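Local coordinates for cyclopenase asqI (PDB 5YY3), which catalyses the zinc-dependent ring contraction of 4'-methoxycyclopenin to 4'-methoxyviridicatin, with release of methyl isocyanate, in fungal aspoquinolone biosynthesis, at residues A158-T163 against M456-K461; S174-D179 against E226-C231; L236-N241 against F246-Y251; I508-A513 against N560-V565. All coordinates share one frame; numbering follows the deposited sequence.

Interaction 1. Residues A158-T163 against M456-K461; sequences AGEICT and MESKAK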
loop_
_atom_site.group_PDB
_atom_site.type_symbol
_atom_site.label_atom_id
_atom_site.label_comp_id
_atom_site.label_asym_id
_atom_site.label_seq_id
_atom_site.Cartn_x
_atom_site.Cartn_y
_atom_site.Cartn_z
ATOM N N ALA A 158 -26.093 -5.623 -8.841
ATOM C CA ALA A 158 -25.170 -4.966 -7.927
ATOM C C ALA A 158 -23.823 -5.653 -7.962
ATOM O O ALA A 158 -23.733 -6.861 -7.812
ATOM C CB ALA A 158 -25.729 -4.967 -6.510
ATOM N N GLY A 159 -22.771 -4.883 -8.175
ATOM C CA GLY A 159 -21.436 -5.450 -8.133
ATOM C C GLY A 159 -20.861 -5.262 -6.747
ATOM O O GLY A 159 -21.561 -4.839 -5.831
ATOM N N GLU A 160 -19.582 -5.572 -6.601
ATOM C CA GLU A 160 -18.897 -5.492 -5.326
ATOM C C GLU A 160 -18.390 -4.072 -5.081
ATOM O O GLU A 160 -18.045 -3.361 -6.016
ATOM C CB GLU A 160 -17.735 -6.492 -5.312
ATOM C CG GLU A 160 -16.958 -6.574 -4.019
ATOM C CD GLU A 160 -15.586 -7.185 -4.228
ATOM O OE1 GLU A 160 -14.982 -6.951 -5.304
ATOM O OE2 GLU A 160 -15.121 -7.899 -3.315
ATOM N N ILE A 161 -18.351 -3.653 -3.822
ATOM C CA ILE A 161 -17.746 -2.376 -3.480
ATOM C C ILE A 161 -16.225 -2.562 -3.332
ATOM O O ILE A 161 -15.775 -3.039 -2.283
ATOM C CB ILE A 161 -18.388 -1.806 -2.185
ATOM C CG1 ILE A 161 -19.899 -1.654 -2.371
ATOM C CG2 ILE A 161 -17.801 -0.451 -1.797
ATOM C CD1 ILE A 161 -20.601 -0.888 -1.241
ATOM N N CYS A 162 -15.446 -2.248 -4.385
ATOM C CA CYS A 162 -13.963 -2.313 -4.310
ATOM C C CYS A 162 -13.512 -0.855 -4.124
ATOM O O CYS A 162 -13.560 -0.029 -5.051
ATOM C CB CYS A 162 -13.265 -3.029 -5.547
ATOM S SG CYS A 162 -12.047 -4.086 -6.685
ATOM N N THR A 163 -13.092 -0.560 -2.897
ATOM C CA THR A 163 -12.763 0.780 -2.428
ATOM C C THR A 163 -11.531 0.699 -1.507
ATOM O O THR A 163 -11.229 -0.367 -0.984
ATOM C CB THR A 163 -14.013 1.388 -1.720
ATOM O OG1 THR A 163 -14.653 2.342 -2.576
ATOM C CG2 THR A 163 -13.720 1.992 -0.412
ATOM N N MET A 456 -22.508 -14.821 -8.504
ATOM C CA MET A 456 -22.037 -14.391 -7.178
ATOM C C MET A 456 -20.519 -14.412 -6.983
ATOM O O MET A 456 -20.042 -14.679 -5.886
ATOM C CB MET A 456 -22.694 -15.242 -6.084
ATOM C CG MET A 456 -24.224 -15.164 -6.108
ATOM S SD MET A 456 -24.807 -13.454 -6.065
ATOM C CE MET A 456 -26.266 -13.506 -7.109
ATOM N N GLU A 457 -19.762 -14.104 -8.031
ATOM C CA GLU A 457 -18.302 -14.046 -7.932
ATOM C C GLU A 457 -17.823 -12.603 -7.801
ATOM O O GLU A 457 -18.551 -11.666 -8.121
ATOM C CB GLU A 457 -17.650 -14.712 -9.147
ATOM C CG GLU A 457 -18.020 -16.175 -9.310
ATOM C CD GLU A 457 -17.305 -16.833 -10.476
ATOM O OE1 GLU A 457 -17.145 -16.198 -11.533
ATOM O OE2 GLU A 457 -16.904 -17.999 -10.336
ATOM N N SER A 458 -16.598 -12.418 -7.317
ATOM C CA SER A 458 -16.068 -11.065 -7.172
ATOM C C SER A 458 -14.603 -10.984 -7.560
ATOM O O SER A 458 -13.872 -11.970 -7.443
ATOM C CB SER A 458 -16.261 -10.565 -5.741
ATOM O OG SER A 458 -15.710 -11.478 -4.803
ATOM N N LYS A 459 -14.213 -9.806 -8.057
ATOM C CA LYS A 459 -12.821 -9.409 -8.290
ATOM C C LYS A 459 -12.137 -10.111 -9.473
ATOM O O LYS A 459 -11.429 -9.465 -10.235
ATOM C CB LYS A 459 -11.996 -9.605 -7.008
ATOM C CG LYS A 459 -12.388 -8.639 -5.872
ATOM C CD LYS A 459 -11.188 -8.325 -4.961
ATOM C CE LYS A 459 -11.549 -7.342 -3.845
ATOM N NZ LYS A 459 -12.685 -7.827 -2.981
ATOM N N ALA A 460 -12.344 -11.418 -9.620
ATOM C CA ALA A 460 -11.777 -12.177 -10.740
ATOM C C ALA A 460 -12.360 -13.591 -10.807
ATOM O O ALA A 460 -13.029 -14.045 -9.877
ATOM C CB ALA A 460 -10.252 -12.252 -10.631
ATOM N N LYS A 461 -12.124 -14.256 -11.933
ATOM C CA LYS A 461 -12.351 -15.686 -12.076
ATOM C C LYS A 461 -11.017 -16.328 -12.426
ATOM O O LYS A 461 -10.511 -16.114 -13.526
ATOM C CB LYS A 461 -13.382 -15.996 -13.168
ATOM C CG LYS A 461 -13.613 -17.495 -13.404
ATOM C CD LYS A 461 -14.282 -18.138 -12.185
ATOM C CE LYS A 461 -14.574 -19.613 -12.396
ATOM N NZ LYS A 461 -15.522 -20.147 -11.369
HETATM O O HOH W 1 -13.539 -5.373 -1.359
#
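Lys459 NZ is gripped by three groups: the carboxylate of Glu160, the backbone O of Ala171 and a water. The salt bridge to Glu160 OE2 is modelled at 2.5 Å from NZ, so short that its exact length is doubtful, whereas the water lies 3.1 Å from NZ and passes a weak bond on to Ile161 O. Glu160 suits this place because its extended chain, with CG anti to the backbone N (chi1 -177°), carries the carboxylate across the gap. The lysine chain crosses it at about a right angle and bends only at its last torsion (chi4 57°), which brings NZ round to OE2. Over one face of the carboxylate, Ser458 CB packs 3.8 Å from Glu160 CD, while the hydroxyl of this small residue turns to Asp178. Cys162 SG lies 4.3 Å from Lys459 CE and forms a disulfide with Cys162 of the second subunit. Farther along 456-461, Lys461 NZ bonds Glu457 OE2 on its syn lone pair at 2.8 Å, and also pairs with Asp179 and Asp181. The ion pair joins a hemocyanin-type copper-domain loop to the one leading into strand 461-475 of the Ig-like domain, beside the intersubunit disulfide.

Interaction 2. Residues S174-D179 against E226-C231; sequences SYWRDD and ETESLC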
loop_
_atom_site.group_PDB
_atom_site.type_symbol
_atom_site.label_atom_id
_atom_site.label_comp_id
_atom_site.label_asym_id
_atom_site.label_seq_id
_atom_site.Cartn_x
_atom_site.Cartn_y
_atom_site.Cartn_z
ATOM N N SER A 174 -10.976 -12.518 -2.209
ATOM C CA SER A 174 -12.390 -12.652 -2.497
ATOM C C SER A 174 -12.676 -13.444 -3.790
ATOM O O SER A 174 -13.628 -14.218 -3.839
ATOM C CB SER A 174 -13.001 -11.229 -2.521
ATOM O OG SER A 174 -13.939 -11.067 -3.556
ATOM N N TYR A 175 -11.850 -13.271 -4.823
ATOM C CA TYR A 175 -12.062 -13.995 -6.097
ATOM C C TYR A 175 -12.023 -15.515 -5.889
ATOM O O TYR A 175 -12.743 -16.287 -6.532
ATOM C CB TYR A 175 -11.015 -13.595 -7.162
ATOM C CG TYR A 175 -9.615 -14.113 -6.876
ATOM C CD1 TYR A 175 -8.720 -13.374 -6.098
ATOM C CD2 TYR A 175 -9.189 -15.341 -7.378
ATOM C CE1 TYR A 175 -7.445 -13.851 -5.826
ATOM C CE2 TYR A 175 -7.929 -15.829 -7.104
ATOM C CZ TYR A 175 -7.053 -15.080 -6.333
ATOM O OH TYR A 175 -5.787 -15.575 -6.063
ATOM N N TRP A 176 -11.175 -15.931 -4.965
ATOM C CA TRP A 176 -10.993 -17.330 -4.670
ATOM C C TRP A 176 -12.120 -17.820 -3.755
ATOM O O TRP A 176 -12.706 -18.872 -3.999
ATOM C CB TRP A 176 -9.627 -17.523 -4.021
ATOM C CG TRP A 176 -9.010 -18.870 -4.117
ATOM C CD1 TRP A 176 -8.180 -19.310 -5.095
ATOM C CD2 TRP A 176 -9.100 -19.935 -3.148
ATOM N NE1 TRP A 176 -7.759 -20.591 -4.815
ATOM C CE2 TRP A 176 -8.307 -20.994 -3.630
ATOM C CE3 TRP A 176 -9.772 -20.086 -1.933
ATOM C CZ2 TRP A 176 -8.174 -22.202 -2.935
ATOM C CZ3 TRP A 176 -9.640 -21.297 -1.243
ATOM C CH2 TRP A 176 -8.853 -22.336 -1.752
ATOM N N ARG A 177 -12.438 -17.061 -2.713
ATOM C CA ARG A 177 -13.488 -17.498 -1.777
ATOM C C ARG A 177 -14.892 -17.449 -2.387
ATOM O O ARG A 177 -15.753 -18.271 -2.040
ATOM C CB ARG A 177 -13.453 -16.659 -0.505
ATOM C CG ARG A 177 -12.134 -16.754 0.285
ATOM C CD ARG A 177 -12.273 -16.046 1.640
ATOM N NE ARG A 177 -12.825 -14.707 1.461
ATOM C CZ ARG A 177 -12.118 -13.577 1.531
ATOM N NH1 ARG A 177 -10.821 -13.595 1.816
ATOM N NH2 ARG A 177 -12.718 -12.419 1.326
ATOM N N ASP A 178 -15.128 -16.503 -3.297
ATOM C CA ASP A 178 -16.433 -16.387 -3.950
ATOM C C ASP A 178 -16.532 -17.226 -5.209
ATOM O O ASP A 178 -17.540 -17.165 -5.914
ATOM C CB ASP A 178 -16.736 -14.943 -4.332
ATOM C CG ASP A 178 -17.061 -14.081 -3.150
ATOM O OD1 ASP A 178 -17.770 -14.539 -2.252
ATOM O OD2 ASP A 178 -16.621 -12.912 -3.135
ATOM N N ASP A 179 -15.485 -17.969 -5.533
ATOM C CA ASP A 179 -15.520 -18.745 -6.762
ATOM C C ASP A 179 -16.754 -19.652 -6.779
ATOM O O ASP A 179 -16.982 -20.431 -5.847
ATOM C CB ASP A 179 -14.246 -19.556 -6.931
ATOM C CG ASP A 179 -14.244 -20.356 -8.206
ATOM O OD1 ASP A 179 -14.928 -21.396 -8.246
ATOM O OD2 ASP A 179 -13.562 -19.949 -9.172
ATOM N N GLU A 226 -4.047 -20.806 2.059
ATOM C CA GLU A 226 -2.885 -20.152 2.623
ATOM C C GLU A 226 -1.841 -19.953 1.544
ATOM O O GLU A 226 -1.208 -18.905 1.475
ATOM C CB GLU A 226 -2.327 -20.962 3.787
ATOM C CG GLU A 226 -3.128 -20.766 5.064
ATOM C CD GLU A 226 -2.299 -21.004 6.310
ATOM O OE1 GLU A 226 -1.753 -22.118 6.465
ATOM O OE2 GLU A 226 -2.187 -20.080 7.140
ATOM N N THR A 227 -1.666 -20.959 0.690
ATOM C CA THR A 227 -0.727 -20.841 -0.418
ATOM C C THR A 227 -1.169 -19.719 -1.364
ATOM O O THR A 227 -0.340 -18.966 -1.878
ATOM C CB THR A 227 -0.605 -22.173 -1.179
ATOM O OG1 THR A 227 -0.058 -23.166 -0.293
ATOM C CG2 THR A 227 0.288 -22.031 -2.406
ATOM N N GLU A 228 -2.475 -19.607 -1.588
ATOM C CA GLU A 228 -3.012 -18.562 -2.456
ATOM C C GLU A 228 -2.718 -17.201 -1.837
ATOM O O GLU A 228 -2.382 -16.236 -2.538
ATOM C CB GLU A 228 -4.516 -18.735 -2.662
ATOM C CG GLU A 228 -5.085 -17.893 -3.794
ATOM C CD GLU A 228 -4.888 -18.538 -5.160
ATOM O OE1 GLU A 228 -4.207 -19.588 -5.243
ATOM O OE2 GLU A 228 -5.429 -17.995 -6.155
ATOM N N SER A 229 -2.854 -17.131 -0.517
ATOM C CA SER A 229 -2.461 -15.951 0.241
ATOM C C SER A 229 -0.993 -15.535 -0.003
ATOM O O SER A 229 -0.705 -14.367 -0.228
ATOM C CB SER A 229 -2.694 -16.195 1.728
ATOM O OG SER A 229 -2.855 -14.959 2.408
ATOM N N LEU A 230 -0.075 -16.494 0.040
ATOM C CA LEU A 230 1.335 -16.203 -0.142
ATOM C C LEU A 230 1.641 -15.648 -1.528
ATOM O O LEU A 230 2.597 -14.889 -1.707
ATOM C CB LEU A 230 2.164 -17.461 0.096
ATOM C CG LEU A 230 2.965 -17.504 1.391
ATOM C CD1 LEU A 230 2.127 -16.982 2.522
ATOM C CD2 LEU A 230 3.411 -18.928 1.666
ATOM N N CYS A 231 0.837 -16.035 -2.512
ATOM C CA CYS A 231 1.063 -15.600 -3.880
ATOM C C CYS A 231 0.891 -14.082 -4.006
ATOM O O CYS A 231 1.589 -13.419 -4.777
ATOM C CB CYS A 231 0.117 -16.339 -4.825
ATOM S SG CYS A 231 0.324 -18.149 -4.803
HETATM O O HOH W 2 -5.738 -21.437 -6.664
#
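This is a buried contact between two helices, in which Glu228 of helix 210-231 reaches two adjacent aromatic residues on the short helix 174-177. Tyr175 and Glu228 approach from opposite directions, and the phenol donates to OE2 near the plane of its ring; the modelled 2.4 Å between Tyr175 OH and Glu228 OE2 is doubtfully short. Tyr175 OH also bonds Trp232 NE1, so it joins Glu228 to Trp232, and Leu462 of strand 461-475 packs on Tyr175 and Glu228. Trp176 offers a face instead: Glu228 CG sits 4.0 Å from the centroid of its five-membered ring, a CH-pi contact. The indole N-H of Trp176 meets a water in the ring plane, 2.9 Å from NE1; this water lies 2.8 Å from Glu228 OE1, which also accepts from Val565 N. A bend at chi2 (82°) turns the carboxylate toward both rings. About 10 Å separate the side chains of Trp176 and zinc ligand His186, so the contact lies behind the metal site in the tyrosinase-hemocyanin helical core.

Interaction 3. Residues L236-N241 against F246-Y251; sequences LVRPWN and FLENGY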
loop_
_atom_site.group_PDB
_atom_site.type_symbol
_atom_site.label_atom_id
_atom_site.label_comp_id
_atom_site.label_asym_id
_atom_site.label_seq_id
_atom_site.Cartn_x
_atom_site.Cartn_y
_atom_site.Cartn_z
ATOM N N LEU A 236 -0.274 -15.211 6.430
ATOM C CA LEU A 236 -0.857 -16.514 6.671
ATOM C C LEU A 236 -2.073 -16.320 7.581
ATOM O O LEU A 236 -2.201 -15.296 8.262
ATOM C CB LEU A 236 0.169 -17.460 7.300
ATOM C CG LEU A 236 1.369 -17.936 6.465
ATOM C CD1 LEU A 236 2.382 -18.672 7.339
ATOM C CD2 LEU A 236 0.945 -18.814 5.290
ATOM N N VAL A 237 -2.978 -17.290 7.585
ATOM C CA VAL A 237 -4.189 -17.179 8.388
ATOM C C VAL A 237 -3.930 -17.405 9.877
ATOM O O VAL A 237 -3.225 -18.353 10.249
ATOM C CB VAL A 237 -5.245 -18.171 7.897
ATOM C CG1 VAL A 237 -6.292 -18.408 8.959
ATOM C CG2 VAL A 237 -5.870 -17.665 6.600
ATOM N N ARG A 238 -4.489 -16.535 10.726
ATOM C CA ARG A 238 -4.481 -16.767 12.171
ATOM C C ARG A 238 -5.564 -17.779 12.510
ATOM O O ARG A 238 -6.745 -17.511 12.325
ATOM C CB ARG A 238 -4.700 -15.476 12.959
ATOM C CG ARG A 238 -4.383 -15.614 14.466
ATOM C CD ARG A 238 -4.994 -14.462 15.300
ATOM N NE ARG A 238 -4.959 -13.233 14.529
ATOM C CZ ARG A 238 -5.882 -12.280 14.548
ATOM N NH1 ARG A 238 -6.959 -12.367 15.317
ATOM N NH2 ARG A 238 -5.709 -11.219 13.782
ATOM N N PRO A 239 -5.172 -18.948 13.013
ATOM C CA PRO A 239 -6.213 -19.941 13.318
ATOM C C PRO A 239 -7.103 -19.476 14.451
ATOM O O PRO A 239 -6.677 -18.657 15.264
ATOM C CB PRO A 239 -5.419 -21.183 13.715
ATOM C CG PRO A 239 -4.085 -20.657 14.145
ATOM C CD PRO A 239 -3.818 -19.426 13.333
ATOM N N TRP A 240 -8.329 -19.984 14.490
ATOM C CA TRP A 240 -9.261 -19.682 15.570
ATOM C C TRP A 240 -8.995 -20.606 16.739
ATOM O O TRP A 240 -9.870 -21.395 17.125
ATOM C CB TRP A 240 -10.705 -19.846 15.086
ATOM C CG TRP A 240 -11.740 -19.258 16.018
ATOM C CD1 TRP A 240 -12.497 -19.924 16.935
ATOM C CD2 TRP A 240 -12.128 -17.883 16.099
ATOM N NE1 TRP A 240 -13.330 -19.054 17.582
ATOM C CE2 TRP A 240 -13.125 -17.791 17.090
ATOM C CE3 TRP A 240 -11.732 -16.718 15.425
ATOM C CZ2 TRP A 240 -13.728 -16.586 17.428
ATOM C CZ3 TRP A 240 -12.320 -15.525 15.763
ATOM C CH2 TRP A 240 -13.313 -15.464 16.761
ATOM N N ASN A 241 -7.774 -20.541 17.272
ATOM C CA ASN A 241 -7.360 -21.410 18.377
ATOM C C ASN A 241 -7.789 -20.857 19.736
ATOM O O ASN A 241 -8.081 -21.621 20.660
ATOM C CB ASN A 241 -5.846 -21.627 18.354
ATOM C CG ASN A 241 -5.407 -22.606 17.265
ATOM O OD1 ASN A 241 -6.160 -23.497 16.877
ATOM N ND2 ASN A 241 -4.189 -22.429 16.756
ATOM N N PHE A 246 -10.709 -11.773 18.228
ATOM C CA PHE A 246 -11.415 -10.804 17.429
ATOM C C PHE A 246 -11.308 -11.164 15.958
ATOM O O PHE A 246 -10.326 -11.745 15.527
ATOM C CB PHE A 246 -10.854 -9.406 17.668
ATOM C CG PHE A 246 -11.116 -8.865 19.052
ATOM C CD1 PHE A 246 -12.313 -8.228 19.347
ATOM C CD2 PHE A 246 -10.146 -8.940 20.034
ATOM C CE1 PHE A 246 -12.558 -7.707 20.618
ATOM C CE2 PHE A 246 -10.374 -8.410 21.306
ATOM C CZ PHE A 246 -11.583 -7.796 21.596
ATOM N N LEU A 247 -12.338 -10.831 15.198
ATOM C CA LEU A 247 -12.264 -10.810 13.751
ATOM C C LEU A 247 -12.052 -9.356 13.319
ATOM O O LEU A 247 -13.011 -8.615 13.138
ATOM C CB LEU A 247 -13.545 -11.379 13.148
ATOM C CG LEU A 247 -13.768 -12.885 13.298
ATOM C CD1 LEU A 247 -15.229 -13.200 13.172
ATOM C CD2 LEU A 247 -12.981 -13.626 12.232
ATOM N N GLU A 248 -10.808 -8.933 13.149
ATOM C CA GLU A 248 -10.561 -7.500 13.057
ATOM C C GLU A 248 -10.945 -6.832 11.729
ATOM O O GLU A 248 -10.994 -5.601 11.663
ATOM C CB GLU A 248 -9.087 -7.209 13.363
ATOM C CG GLU A 248 -8.109 -7.842 12.410
ATOM C CD GLU A 248 -7.371 -9.008 13.043
ATOM O OE1 GLU A 248 -8.049 -9.900 13.601
ATOM O OE2 GLU A 248 -6.115 -9.039 12.983
ATOM N N ASN A 249 -11.232 -7.607 10.686
ATOM C CA ASN A 249 -11.534 -6.993 9.395
ATOM C C ASN A 249 -13.010 -6.888 9.022
ATOM O O ASN A 249 -13.393 -6.044 8.193
ATOM C CB ASN A 249 -10.799 -7.737 8.293
ATOM C CG ASN A 249 -9.328 -7.460 8.330
ATOM O OD1 ASN A 249 -8.916 -6.321 8.529
ATOM N ND2 ASN A 249 -8.522 -8.502 8.205
ATOM N N GLY A 250 -13.849 -7.730 9.605
ATOM C CA GLY A 250 -15.266 -7.610 9.309
ATOM C C GLY A 250 -15.553 -8.097 7.901
ATOM O O GLY A 250 -14.660 -8.202 7.073
ATOM N N TYR A 251 -16.808 -8.398 7.616
ATOM C CA TYR A 251 -17.116 -9.063 6.373
ATOM C C TYR A 251 -18.459 -8.631 5.840
ATOM O O TYR A 251 -19.422 -8.501 6.599
ATOM C CB TYR A 251 -17.087 -10.587 6.578
ATOM C CG TYR A 251 -17.736 -11.377 5.468
ATOM C CD1 TYR A 251 -17.140 -11.462 4.220
ATOM C CD2 TYR A 251 -18.935 -12.051 5.672
ATOM C CE1 TYR A 251 -17.712 -12.189 3.205
ATOM C CE2 TYR A 251 -19.518 -12.791 4.653
ATOM C CZ TYR A 251 -18.894 -12.850 3.422
ATOM O OH TYR A 251 -19.448 -13.559 2.386
#
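The inverse gamma turn centred on Trp240 lies in the irregular segment between helices 210-231 and 288-304, two parts of which an ion pair and a tryptophan-leucine contact join. Arg238 and Glu248 meet from opposite directions with their flat groups nearly coplanar, 26° apart, and the carboxylate lies at the guanidinium edge. Arg238 NH2 faces both Glu248 oxygens, but it is modelled too close to the carboxylate for its bond lengths to be trusted. Arg238 NH1 makes longer, weak bonds to Glu248 OE1 at 3.2 Å and to Phe246 O at 3.4 Å, and it has a second acidic partner in Asp245. Arginine suits this place because its planar group can serve several oxygens at once. The glutamate chain turns off at its second torsion (chi2 -107°), bringing its carboxylate up to the guanidinium, and Glu248 OE2 also bonds the backbone N of Leu236 in the third subunit. Beyond the charges, Trp240 CZ3 rests 3.9 Å from Leu247 CG, the two side chains crossing at about a right angle. Helix 391-410 borders the arrangement: its Arg395 bonds the carbonyls of Arg238 and Phe246, and Cys392 touches Leu247, while Val237 packs on Tyr225 of helix 210-231.

Interaction 4. Residues I508-A513 against N560-V565; sequences IEMDRA and NLMLPV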
loop_
_atom_site.group_PDB
_atom_site.type_symbol
_atom_site.label_atom_id
_atom_site.label_comp_id
_atom_site.label_asym_id
_atom_site.label_seq_id
_atom_site.Cartn_x
_atom_site.Cartn_y
_atom_site.Cartn_z
ATOM N N ILE A 508 0.043 -29.781 -1.094
ATOM C CA ILE A 508 -1.228 -29.812 -1.808
ATOM C C ILE A 508 -1.302 -31.025 -2.750
ATOM O O ILE A 508 -0.423 -31.203 -3.602
ATOM C CB ILE A 508 -1.401 -28.537 -2.643
ATOM C CG1 ILE A 508 -1.434 -27.295 -1.750
ATOM C CG2 ILE A 508 -2.616 -28.643 -3.549
ATOM C CD1 ILE A 508 -1.390 -25.988 -2.534
ATOM N N GLU A 509 -2.341 -31.851 -2.611
ATOM C CA GLU A 509 -2.477 -33.026 -3.454
ATOM C C GLU A 509 -2.951 -32.631 -4.843
ATOM O O GLU A 509 -3.922 -31.900 -4.988
ATOM C CB GLU A 509 -3.441 -34.052 -2.837
ATOM C CG GLU A 509 -3.366 -35.434 -3.538
ATOM C CD GLU A 509 -4.496 -36.381 -3.157
ATOM O OE1 GLU A 509 -5.296 -36.010 -2.283
ATOM O OE2 GLU A 509 -4.598 -37.493 -3.742
ATOM N N MET A 510 -2.270 -33.136 -5.867
ATOM C CA MET A 510 -2.558 -32.757 -7.244
ATOM C C MET A 510 -3.021 -33.943 -8.089
ATOM O O MET A 510 -3.710 -33.774 -9.109
ATOM C CB MET A 510 -1.318 -32.109 -7.869
ATOM C CG MET A 510 -0.942 -30.769 -7.209
ATOM S SD MET A 510 -2.267 -29.543 -7.397
ATOM C CE MET A 510 -2.085 -29.180 -9.144
ATOM N N ASP A 511 -2.655 -35.149 -7.664
ATOM C CA ASP A 511 -3.010 -36.333 -8.438
ATOM C C ASP A 511 -2.634 -37.621 -7.733
ATOM O O ASP A 511 -1.738 -37.650 -6.879
ATOM C CB ASP A 511 -2.336 -36.312 -9.813
ATOM C CG ASP A 511 -3.153 -37.032 -10.873
ATOM O OD1 ASP A 511 -4.168 -37.677 -10.517
ATOM O OD2 ASP A 511 -2.778 -36.949 -12.063
ATOM N N ARG A 512 -3.334 -38.680 -8.127
ATOM C CA ARG A 512 -3.081 -40.050 -7.683
ATOM C C ARG A 512 -3.384 -40.967 -8.860
ATOM O O ARG A 512 -4.511 -40.963 -9.361
ATOM C CB ARG A 512 -3.953 -40.418 -6.488
ATOM C CG ARG A 512 -3.470 -41.634 -5.750
ATOM C CD ARG A 512 -4.614 -42.387 -5.098
ATOM N NE ARG A 512 -5.416 -41.543 -4.214
ATOM C CZ ARG A 512 -6.743 -41.473 -4.251
ATOM N NH1 ARG A 512 -7.424 -42.202 -5.128
ATOM N NH2 ARG A 512 -7.389 -40.681 -3.406
ATOM N N ALA A 513 -2.398 -41.730 -9.326
ATOM C CA ALA A 513 -2.600 -42.495 -10.550
ATOM C C ALA A 513 -1.935 -43.861 -10.523
ATOM O O ALA A 513 -0.765 -44.008 -10.150
ATOM C CB ALA A 513 -2.107 -41.706 -11.744
ATOM N N ASN A 560 -10.322 -25.019 -12.398
ATOM C CA ASN A 560 -9.786 -23.669 -12.508
ATOM C C ASN A 560 -8.979 -23.216 -11.287
ATOM O O ASN A 560 -8.237 -22.233 -11.379
ATOM C CB ASN A 560 -10.904 -22.667 -12.744
ATOM C CG ASN A 560 -11.798 -22.516 -11.540
ATOM O OD1 ASN A 560 -12.314 -23.500 -11.025
ATOM N ND2 ASN A 560 -11.987 -21.280 -11.083
ATOM N N LEU A 561 -9.111 -23.923 -10.159
ATOM C CA LEU A 561 -8.350 -23.578 -8.958
ATOM C C LEU A 561 -7.268 -24.594 -8.653
ATOM O O LEU A 561 -6.680 -24.553 -7.574
ATOM C CB LEU A 561 -9.270 -23.462 -7.726
ATOM C CG LEU A 561 -10.432 -22.488 -7.820
ATOM C CD1 LEU A 561 -11.176 -22.429 -6.494
ATOM C CD2 LEU A 561 -9.931 -21.107 -8.229
ATOM N N MET A 562 -7.013 -25.517 -9.579
ATOM C CA MET A 562 -6.066 -26.600 -9.307
ATOM C C MET A 562 -4.687 -26.051 -9.036
ATOM O O MET A 562 -3.963 -26.549 -8.179
ATOM C CB MET A 562 -6.022 -27.594 -10.467
ATOM C CG MET A 562 -7.165 -28.605 -10.435
ATOM S SD MET A 562 -6.965 -29.786 -9.091
ATOM C CE MET A 562 -5.528 -30.693 -9.676
ATOM N N LEU A 563 -4.329 -25.003 -9.766
ATOM C CA LEU A 563 -3.034 -24.362 -9.572
ATOM C C LEU A 563 -3.153 -23.157 -8.653
ATOM O O LEU A 563 -4.045 -22.335 -8.836
ATOM C CB LEU A 563 -2.452 -23.938 -10.922
ATOM C CG LEU A 563 -1.326 -24.696 -11.615
ATOM C CD1 LEU A 563 -1.424 -26.174 -11.413
ATOM C CD2 LEU A 563 -1.319 -24.348 -13.091
ATOM N N PRO A 564 -2.255 -23.046 -7.662
ATOM C CA PRO A 564 -2.119 -21.755 -6.986
ATOM C C PRO A 564 -1.882 -20.665 -8.022
ATOM O O PRO A 564 -1.260 -20.955 -9.028
ATOM C CB PRO A 564 -0.903 -21.955 -6.090
ATOM C CG PRO A 564 -0.930 -23.435 -5.777
ATOM C CD PRO A 564 -1.409 -24.084 -7.050
ATOM N N VAL A 565 -2.386 -19.457 -7.790
ATOM C CA VAL A 565 -2.352 -18.389 -8.786
ATOM C C VAL A 565 -0.906 -18.015 -9.211
ATOM O O VAL A 565 -0.671 -17.640 -10.363
ATOM C CB VAL A 565 -3.120 -17.135 -8.263
ATOM C CG1 VAL A 565 -2.456 -16.547 -7.028
ATOM C CG2 VAL A 565 -3.288 -16.069 -9.352
#
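Strand segment 508-513 passes the loop 560-565 with no backbone hydrogen bond between them; the nearest CA atoms, those of Met510 and Met562, are 7.4 Å apart. Two flexible methionines fill the gap, lying alongside each other and running in opposite senses. Each chain folds back at both chi2 and chi3, and the methyl ends meet, with Met510 CE 3.8 Å from Met562 CE. The same Met510 CE also lies 3.8 Å from Leu563 CD1 and comes within 3.4 Å of Met562 O, a carbonyl that is hydrogen-bonded to Arg224 of helix 210-231. Met510 sits in a classic beta bulge of the Ig-like domain's sheet: it and Asp511 both face Leu493 of strand 487-497. Asp511 is held by Arg527 and Trp469, and Arg512 N donates to Asp511 OD1 at 2.7 Å, coming from above the carboxylate plane. At the other end, Ile508 CD1 lies 4.2 Å from Pro564 CG, so a branched aliphatic chain packs on a rigid ring while also touching Arg224 and Thr227.

How the interactions relate
Interaction 1 spans the copper-type and Ig-like regions; interaction 2 lies in the former, interaction 4 in the latter, and the two touch. The centre of interaction 2 is 14 Å from those of interactions 1 and 4 and 15 Å from that of interaction 3. Along the chain interactions 2 and 3 open and close inside the long span bridged by interaction 1, while interaction 4 follows all of them. Helix 210-231 carries one half of interaction 2, leads into 236-241, and lies against 508-513. Asp179 and Glu228 of interaction 2 reach Asn560 and Val565 of interaction 4, and Glu226 bonds Val237 of interaction 3. The zinc-bearing helices are thus tied to the sheet domain and to subunit-contacting loops.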